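Local structure of 11R-lipoxygenase (Gersemia fruticosa, 3VF1) at residues T384-H387 with Q388-H392; Q574-A577 with V578-Q582; Q457-L460 with M461-H464. The protein probably catalyses the insertion of molecular oxygen into a polyunsaturated fatty acid, as a calcium-dependent lipoxygenase with a non-heme iron centre. All coordinates share one frame; numbering follows the deposited sequence.

Interaction 1: T384-H387 with Q388-H392; sequences TQYH and QMITH. With FE2 (Fe (II) ion), chain E.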
loop_
_atom_site.group_PDB
_atom_site.type_symbol
_atom_site.label_atom_id
_atom_site.label_comp_id
_atom_site.label_asym_id
_atom_site.label_seq_id
_atom_site.Cartn_x
_atom_site.Cartn_y
_atom_site.Cartn_z
ATOM N N THR A 384 2.591 -16.886 -5.800
ATOM C CA THR A 384 1.523 -15.971 -6.191
ATOM C C THR A 384 0.454 -15.897 -5.108
ATOM O O THR A 384 -0.026 -14.815 -4.775
ATOM C CB THR A 384 0.861 -16.402 -7.513
ATOM O OG1 THR A 384 1.823 -16.341 -8.572
ATOM C CG2 THR A 384 -0.316 -15.493 -7.841
ATOM N N GLN A 385 0.086 -17.052 -4.562
ATOM C CA GLN A 385 -0.899 -17.104 -3.489
ATOM C C GLN A 385 -0.403 -16.233 -2.345
ATOM O O GLN A 385 -1.140 -15.413 -1.799
ATOM C CB GLN A 385 -1.100 -18.537 -2.980
ATOM C CG GLN A 385 -1.237 -19.607 -4.054
ATOM C CD GLN A 385 -2.340 -19.311 -5.048
ATOM O OE1 GLN A 385 -3.516 -19.258 -4.688
ATOM N NE2 GLN A 385 -1.966 -19.117 -6.310
ATOM N N TYR A 386 0.866 -16.423 -1.996
ATOM C CA TYR A 386 1.495 -15.692 -0.906
ATOM C C TYR A 386 1.514 -14.193 -1.193
ATOM O O TYR A 386 1.165 -13.386 -0.336
ATOM C CB TYR A 386 2.922 -16.205 -0.702
ATOM C CG TYR A 386 3.582 -15.733 0.574
ATOM C CD1 TYR A 386 4.025 -14.423 0.710
ATOM C CD2 TYR A 386 3.777 -16.603 1.639
ATOM C CE1 TYR A 386 4.634 -13.991 1.873
ATOM C CE2 TYR A 386 4.384 -16.181 2.806
ATOM C CZ TYR A 386 4.812 -14.874 2.917
ATOM O OH TYR A 386 5.417 -14.451 4.077
ATOM N N HIS A 387 1.917 -13.824 -2.405
ATOM C CA HIS A 387 2.064 -12.414 -2.754
ATOM C C HIS A 387 0.742 -11.657 -2.706
ATOM O O HIS A 387 0.657 -10.581 -2.120
ATOM C CB HIS A 387 2.671 -12.258 -4.146
ATOM C CG HIS A 387 2.551 -10.871 -4.695
ATOM N ND1 HIS A 387 1.675 -10.547 -5.708
ATOM C CD2 HIS A 387 3.179 -9.722 -4.358
ATOM C CE1 HIS A 387 1.778 -9.259 -5.980
ATOM N NE2 HIS A 387 2.683 -8.734 -5.175
ATOM N N GLN A 388 -0.287 -12.219 -3.331
ATOM C CA GLN A 388 -1.568 -11.535 -3.448
ATOM C C GLN A 388 -2.235 -11.314 -2.094
ATOM O O GLN A 388 -2.672 -10.209 -1.786
ATOM C CB GLN A 388 -2.510 -12.325 -4.358
ATOM C CG GLN A 388 -2.110 -12.313 -5.822
ATOM C CD GLN A 388 -2.169 -10.923 -6.431
ATOM O OE1 GLN A 388 -2.899 -10.053 -5.956
ATOM N NE2 GLN A 388 -1.394 -10.707 -7.486
ATOM N N MET A 389 -2.306 -12.367 -1.288
ATOM C CA MET A 389 -3.064 -12.315 -0.043
ATOM C C MET A 389 -2.253 -11.787 1.139
ATOM O O MET A 389 -2.769 -11.025 1.955
ATOM C CB MET A 389 -3.620 -13.700 0.291
ATOM C CG MET A 389 -4.469 -14.308 -0.815
ATOM S SD MET A 389 -5.661 -13.136 -1.502
ATOM C CE MET A 389 -6.517 -12.599 -0.024
ATOM N N ILE A 390 -0.988 -12.184 1.233
ATOM C CA ILE A 390 -0.171 -11.824 2.390
ATOM C C ILE A 390 0.693 -10.592 2.138
ATOM O O ILE A 390 0.607 -9.607 2.873
ATOM C CB ILE A 390 0.729 -12.997 2.832
ATOM C CG1 ILE A 390 -0.134 -14.126 3.403
ATOM C CG2 ILE A 390 1.744 -12.532 3.869
ATOM C CD1 ILE A 390 0.647 -15.357 3.818
ATOM N N THR A 391 1.522 -10.645 1.102
ATOM C CA THR A 391 2.460 -9.562 0.827
ATOM C C THR A 391 1.747 -8.270 0.445
ATOM O O THR A 391 2.150 -7.186 0.864
ATOM C CB THR A 391 3.438 -9.934 -0.299
ATOM O OG1 THR A 391 4.143 -11.129 0.055
ATOM C CG2 THR A 391 4.433 -8.804 -0.539
ATOM N N HIS A 392 0.691 -8.382 -0.352
ATOM C CA HIS A 392 -0.001 -7.195 -0.844
ATOM C C HIS A 392 -1.183 -6.795 0.031
ATOM O O HIS A 392 -1.125 -5.788 0.729
ATOM C CB HIS A 392 -0.469 -7.397 -2.284
ATOM C CG HIS A 392 -1.206 -6.222 -2.848
ATOM N ND1 HIS A 392 -2.415 -6.341 -3.497
ATOM C CD2 HIS A 392 -0.907 -4.901 -2.851
ATOM C CE1 HIS A 392 -2.828 -5.146 -3.880
ATOM N NE2 HIS A 392 -1.931 -4.254 -3.499
HETATM FE FE FE2 E . -2.781 -2.142 -3.651
HETATM O O HOH W 1 -3.983 -2.660 -5.599
#

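Interaction 2: Q574-A577 with V578-Q582; sequences QHAA and VNFSQ. With FE2 (Fe (II) ion), chain E.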
loop_
_atom_site.group_PDB
_atom_site.type_symbol
_atom_site.label_atom_id
_atom_site.label_comp_id
_atom_site.label_asym_id
_atom_site.label_seq_id
_atom_site.Cartn_x
_atom_site.Cartn_y
_atom_site.Cartn_z
ATOM N N GLN A 574 6.725 0.301 0.042
ATOM C CA GLN A 574 6.433 -1.126 0.057
ATOM C C GLN A 574 5.258 -1.451 -0.856
ATOM O O GLN A 574 5.346 -2.348 -1.692
ATOM C CB GLN A 574 6.134 -1.607 1.476
ATOM C CG GLN A 574 5.962 -3.117 1.594
ATOM C CD GLN A 574 7.230 -3.888 1.261
ATOM O OE1 GLN A 574 8.268 -3.301 0.958
ATOM N NE2 GLN A 574 7.148 -5.211 1.319
ATOM N N HIS A 575 4.158 -0.721 -0.699
ATOM C CA HIS A 575 2.983 -0.957 -1.526
ATOM C C HIS A 575 3.322 -0.805 -3.003
ATOM O O HIS A 575 2.885 -1.598 -3.832
ATOM C CB HIS A 575 1.846 -0.004 -1.162
ATOM C CG HIS A 575 0.636 -0.166 -2.026
ATOM N ND1 HIS A 575 0.318 0.718 -3.036
ATOM C CD2 HIS A 575 -0.325 -1.120 -2.046
ATOM C CE1 HIS A 575 -0.791 0.321 -3.632
ATOM N NE2 HIS A 575 -1.203 -0.792 -3.051
ATOM N N ALA A 576 4.107 0.216 -3.327
ATOM C CA ALA A 576 4.483 0.472 -4.711
ATOM C C ALA A 576 5.280 -0.693 -5.284
ATOM O O ALA A 576 5.070 -1.100 -6.427
ATOM C CB ALA A 576 5.291 1.760 -4.813
ATOM N N ALA A 577 6.192 -1.229 -4.481
ATOM C CA ALA A 577 7.092 -2.283 -4.936
ATOM C C ALA A 577 6.344 -3.576 -5.248
ATOM O O ALA A 577 6.679 -4.280 -6.198
ATOM C CB ALA A 577 8.172 -2.536 -3.894
ATOM N N VAL A 578 5.328 -3.880 -4.446
ATOM C CA VAL A 578 4.599 -5.135 -4.583
ATOM C C VAL A 578 3.263 -4.968 -5.308
ATOM O O VAL A 578 2.526 -5.935 -5.472
ATOM C CB VAL A 578 4.318 -5.772 -3.209
ATOM C CG1 VAL A 578 5.580 -5.775 -2.354
ATOM C CG2 VAL A 578 3.190 -5.039 -2.496
ATOM N N ASN A 579 2.950 -3.750 -5.738
ATOM C CA ASN A 579 1.668 -3.484 -6.386
ATOM C C ASN A 579 1.813 -3.100 -7.859
ATOM O O ASN A 579 1.271 -3.768 -8.737
ATOM C CB ASN A 579 0.911 -2.388 -5.631
ATOM C CG ASN A 579 -0.530 -2.246 -6.090
ATOM O OD1 ASN A 579 -1.461 -2.695 -5.414
ATOM N ND2 ASN A 579 -0.723 -1.606 -7.234
ATOM N N PHE A 580 2.550 -2.027 -8.129
ATOM C CA PHE A 580 2.649 -1.499 -9.488
ATOM C C PHE A 580 3.639 -2.278 -10.348
ATOM O O PHE A 580 3.799 -1.993 -11.535
ATOM C CB PHE A 580 3.014 -0.013 -9.457
ATOM C CG PHE A 580 1.968 0.843 -8.807
ATOM C CD1 PHE A 580 0.799 1.157 -9.478
ATOM C CD2 PHE A 580 2.148 1.323 -7.524
ATOM C CE1 PHE A 580 -0.171 1.937 -8.881
ATOM C CE2 PHE A 580 1.183 2.103 -6.919
ATOM C CZ PHE A 580 0.020 2.410 -7.598
ATOM N N SER A 581 4.295 -3.263 -9.744
ATOM C CA SER A 581 5.187 -4.154 -10.473
ATOM C C SER A 581 4.438 -5.395 -10.955
ATOM O O SER A 581 5.031 -6.291 -11.559
ATOM C CB SER A 581 6.343 -4.581 -9.572
ATOM O OG SER A 581 5.858 -5.255 -8.423
ATOM N N GLN A 582 3.136 -5.438 -10.695
ATOM C CA GLN A 582 2.341 -6.639 -10.943
ATOM C C GLN A 582 2.135 -6.958 -12.422
ATOM O O GLN A 582 1.908 -8.111 -12.777
ATOM C CB GLN A 582 0.981 -6.527 -10.253
ATOM C CG GLN A 582 1.011 -6.876 -8.778
ATOM C CD GLN A 582 -0.365 -6.838 -8.148
ATOM O OE1 GLN A 582 -0.902 -7.865 -7.738
ATOM N NE2 GLN A 582 -0.942 -5.647 -8.066
HETATM FE FE FE2 E . -2.781 -2.142 -3.651
HETATM O O HOH W 1 -3.983 -2.660 -5.599
#

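Interaction 3: Q457-L460 with M461-H464; sequences QVTL and MQKH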
loop_
_atom_site.group_PDB
_atom_site.type_symbol
_atom_site.label_atom_id
_atom_site.label_comp_id
_atom_site.label_asym_id
_atom_site.label_seq_id
_atom_site.Cartn_x
_atom_site.Cartn_y
_atom_site.Cartn_z
ATOM N N GLN A 457 -8.503 -17.877 0.522
ATOM C CA GLN A 457 -7.748 -16.631 0.411
ATOM C C GLN A 457 -7.813 -15.827 1.707
ATOM O O GLN A 457 -6.842 -15.169 2.085
ATOM C CB GLN A 457 -8.235 -15.783 -0.773
ATOM C CG GLN A 457 -9.626 -15.179 -0.621
ATOM C CD GLN A 457 -10.724 -16.094 -1.118
ATOM O OE1 GLN A 457 -10.595 -17.318 -1.081
ATOM N NE2 GLN A 457 -11.814 -15.505 -1.597
ATOM N N VAL A 458 -8.952 -15.886 2.388
ATOM C CA VAL A 458 -9.111 -15.183 3.656
ATOM C C VAL A 458 -8.405 -15.951 4.764
ATOM O O VAL A 458 -7.782 -15.362 5.644
ATOM C CB VAL A 458 -10.594 -15.013 4.037
ATOM C CG1 VAL A 458 -10.716 -14.328 5.390
ATOM C CG2 VAL A 458 -11.330 -14.222 2.969
ATOM N N THR A 459 -8.506 -17.274 4.710
ATOM C CA THR A 459 -7.888 -18.135 5.709
ATOM C C THR A 459 -6.369 -17.988 5.697
ATOM O O THR A 459 -5.724 -18.090 6.738
ATOM C CB THR A 459 -8.256 -19.613 5.469
ATOM O OG1 THR A 459 -9.681 -19.758 5.462
ATOM C CG2 THR A 459 -7.664 -20.501 6.553
ATOM N N LEU A 460 -5.801 -17.744 4.519
ATOM C CA LEU A 460 -4.357 -17.567 4.392
ATOM C C LEU A 460 -3.911 -16.286 5.088
ATOM O O LEU A 460 -2.863 -16.250 5.733
ATOM C CB LEU A 460 -3.945 -17.532 2.919
ATOM C CG LEU A 460 -2.452 -17.324 2.652
ATOM C CD1 LEU A 460 -1.621 -18.388 3.349
ATOM C CD2 LEU A 460 -2.178 -17.324 1.158
ATOM N N MET A 461 -4.709 -15.233 4.950
ATOM C CA MET A 461 -4.421 -13.970 5.616
ATOM C C MET A 461 -4.504 -14.137 7.128
ATOM O O MET A 461 -3.626 -13.687 7.862
ATOM C CB MET A 461 -5.403 -12.891 5.163
ATOM C CG MET A 461 -5.243 -12.487 3.709
ATOM S SD MET A 461 -6.025 -10.910 3.340
ATOM C CE MET A 461 -7.745 -11.295 3.666
ATOM N N GLN A 462 -5.567 -14.789 7.582
ATOM C CA GLN A 462 -5.774 -15.019 9.004
ATOM C C GLN A 462 -4.625 -15.822 9.595
ATOM O O GLN A 462 -4.218 -15.598 10.735
ATOM C CB GLN A 462 -7.091 -15.757 9.233
ATOM C CG GLN A 462 -8.322 -14.943 8.872
ATOM C CD GLN A 462 -9.606 -15.736 9.009
ATOM O OE1 GLN A 462 -9.667 -16.908 8.635
ATOM N NE2 GLN A 462 -10.639 -15.100 9.552
ATOM N N LYS A 463 -4.101 -16.759 8.813
ATOM C CA LYS A 463 -3.033 -17.628 9.286
ATOM C C LYS A 463 -1.734 -16.853 9.482
ATOM O O LYS A 463 -0.986 -17.113 10.425
ATOM C CB LYS A 463 -2.814 -18.786 8.312
ATOM C CG LYS A 463 -1.883 -19.862 8.843
ATOM C CD LYS A 463 -1.827 -21.063 7.913
ATOM C CE LYS A 463 -0.929 -22.154 8.475
ATOM N NZ LYS A 463 -0.807 -23.312 7.550
ATOM N N HIS A 464 -1.467 -15.898 8.595
ATOM C CA HIS A 464 -0.274 -15.072 8.716
ATOM C C HIS A 464 -0.422 -14.064 9.849
ATOM O O HIS A 464 0.531 -13.803 10.583
ATOM C CB HIS A 464 0.018 -14.326 7.411
ATOM C CG HIS A 464 1.259 -13.488 7.466
ATOM N ND1 HIS A 464 2.516 -14.004 7.229
ATOM C CD2 HIS A 464 1.439 -12.178 7.752
ATOM C CE1 HIS A 464 3.414 -13.044 7.357
ATOM N NE2 HIS A 464 2.787 -11.926 7.674
#

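Interaction 1: T384-H387 with Q388-H392
With CG trans to its own backbone N (chi1 -168°), Tyr-386 lays its phenol ring beside Ile-390, whose CG1 branch is stretched out (chi2 178°) and carries CD1 over one face of that ring. Ile-390 CD1 lies 4.1 Å from the centroid of the Tyr-386 ring, a CH-pi contact displaced toward the rim. The other branch, Ile-390 CG2, meets Tyr-386 CE1 at 3.8 Å. Thr-391 comes to the ring at its edge instead, in the ring plane, with OG1 3.4 Å from Tyr-386 CD1; this hydroxyl is hydrogen-bonded to Asn-266. Farther round the helix, the bent chain of Gln-388 sets its amide almost perpendicular to the His-387 imidazole. Both reach segment 578-582: His-387 NE2 bonds to the carbonyl of Val-578, and Gln-388 NE2 to Gln-582 OE1.

The backbone widens here into a pi-type turn. Tyr-386 O takes two donors, Ile-390 N at 2.9 Å and Thr-391 N at 3.1 Å, and His-392 N bonds to His-387 O at 2.8 Å. His-392 NE2 then coordinates the iron at 2.3 Å. A pi-helical turn at the metal is a known lipoxygenase feature; here the backbone leading to the ligand His-392 is held by two bonds that reach five residues back, beside one that spans four. The carbonyl of Val-578 as acceptor is consistent with a proton on His-387 NE2.

Interaction 2: Q574-A577 with V578-Q582
Gln-574 begins the contact by accepting Val-578 N on its carbonyl oxygen, Gln-574 O, at 3.2 Å. Its side chain crosses that of Val-578, NE2 passing near CG1, while OE1 is hydrogen-bonded to Tyr-492.

His-575 follows with CG anti to the backbone N (chi1 177°), and Asn-579, one turn on, adopts nearly the same torsion (chi1 -169°); the two side chains therefore run side by side to the same metal. His-575 NE2 binds the iron at 2.2 Å and Asn-579 OD1 at 2.3 Å. Asn-579 CB rides over one face of the imidazole, 3.8 Å from the His-575 ring centroid in a CH-pi contact, with ring and amide planes 35° apart. The far side of the amide is held too: Asn-579 ND2 sits above the centre of the Phe-580 ring and is hydrogen-bonded to the carbonyl of Leu-632.

Ala-576 receives Phe-580 N on its O at 3.2 Å and a weak, longer bond from Asn-579 N. Its CA lies near the plane of the Phe-580 ring, at the ring's edge, and its CB packs against Phe-580 CD2.

Ala-577 ends the segment, its O accepting the hydroxyl of Ser-581 (OG to O 2.6 Å), which is also bonded to Ser-265. Beyond, Asn-579 O gathers both Gln-582 N and, at 3.0 Å, Gln-582 NE2, securing a type I turn.

His-392, His-397, the terminal carboxylate of Ile-698 and a water complete the iron site. The bond from Asn-579 ND2 to the carbonyl of Leu-632 probably helps to hold the amide in the rotation that turns OD1 to the iron.

Interaction 3: Q457-L460 with M461-H464
Met-461 forms the close-packed side of this helical turn, pressed back on Gln-457 and Val-458. Its CG rests 3.5 Å from Gln-457 O, and a bend at chi3 (-63°) folds CE round to within 4.1 Å of Val-458 CA. Met-461 and Leu-460 are both buried, the former against Ile-440 and the latter against Ile-390 and Ile-452.

The other side is partly exposed, and loose toward its outer ends. Gln-462 starts close in, its CG 3.3 Å from Val-458 O, then crosses Val-458 obliquely and brings OE1 to 3.6 Å from Thr-459 CA, while NE2 reaches out to the carbonyl of Gln-175. A leucine in place of Gln-462 would probably leave that carbonyl without its amide donor and so lose a tie between the helix and the neighbouring loop. Lys-463 runs fully extended away from the turn to the carbonyl of Ile-313.

Bonds four residues long run along the turn: Gln-462 N meets Val-458 O at 3.0 Å, in the carbonyl plane, and Lys-463 N and His-464 N continue the series. Leu-460 and Met-461 inward, Gln-462 and Lys-463 outward, is roughly the division of an amphipathic alpha-helix, here packed against an iron-ligand helix of the lipoxygenase domain.

In the fold
Read from the N terminus, interaction 1 comes first on helix 369-410, interaction 3 next on helix 456-465 and interaction 2 last at the end of the run 557-579. Each is a local turn, so none closes a long loop, and the three follow in series without nesting or crossing. Helix 369-410 lies between the others. On one side it packs on 457-464, with Met-389 CE 3.3 Å from Gln-457 O and Ile-390 CG2 3.7 Å from His-464 ND1; on the other it shares the iron and polar bonds with 574-582. Interactions 2 and 3 stay about 10 Å apart at their nearest atoms, and interaction 1 touches both.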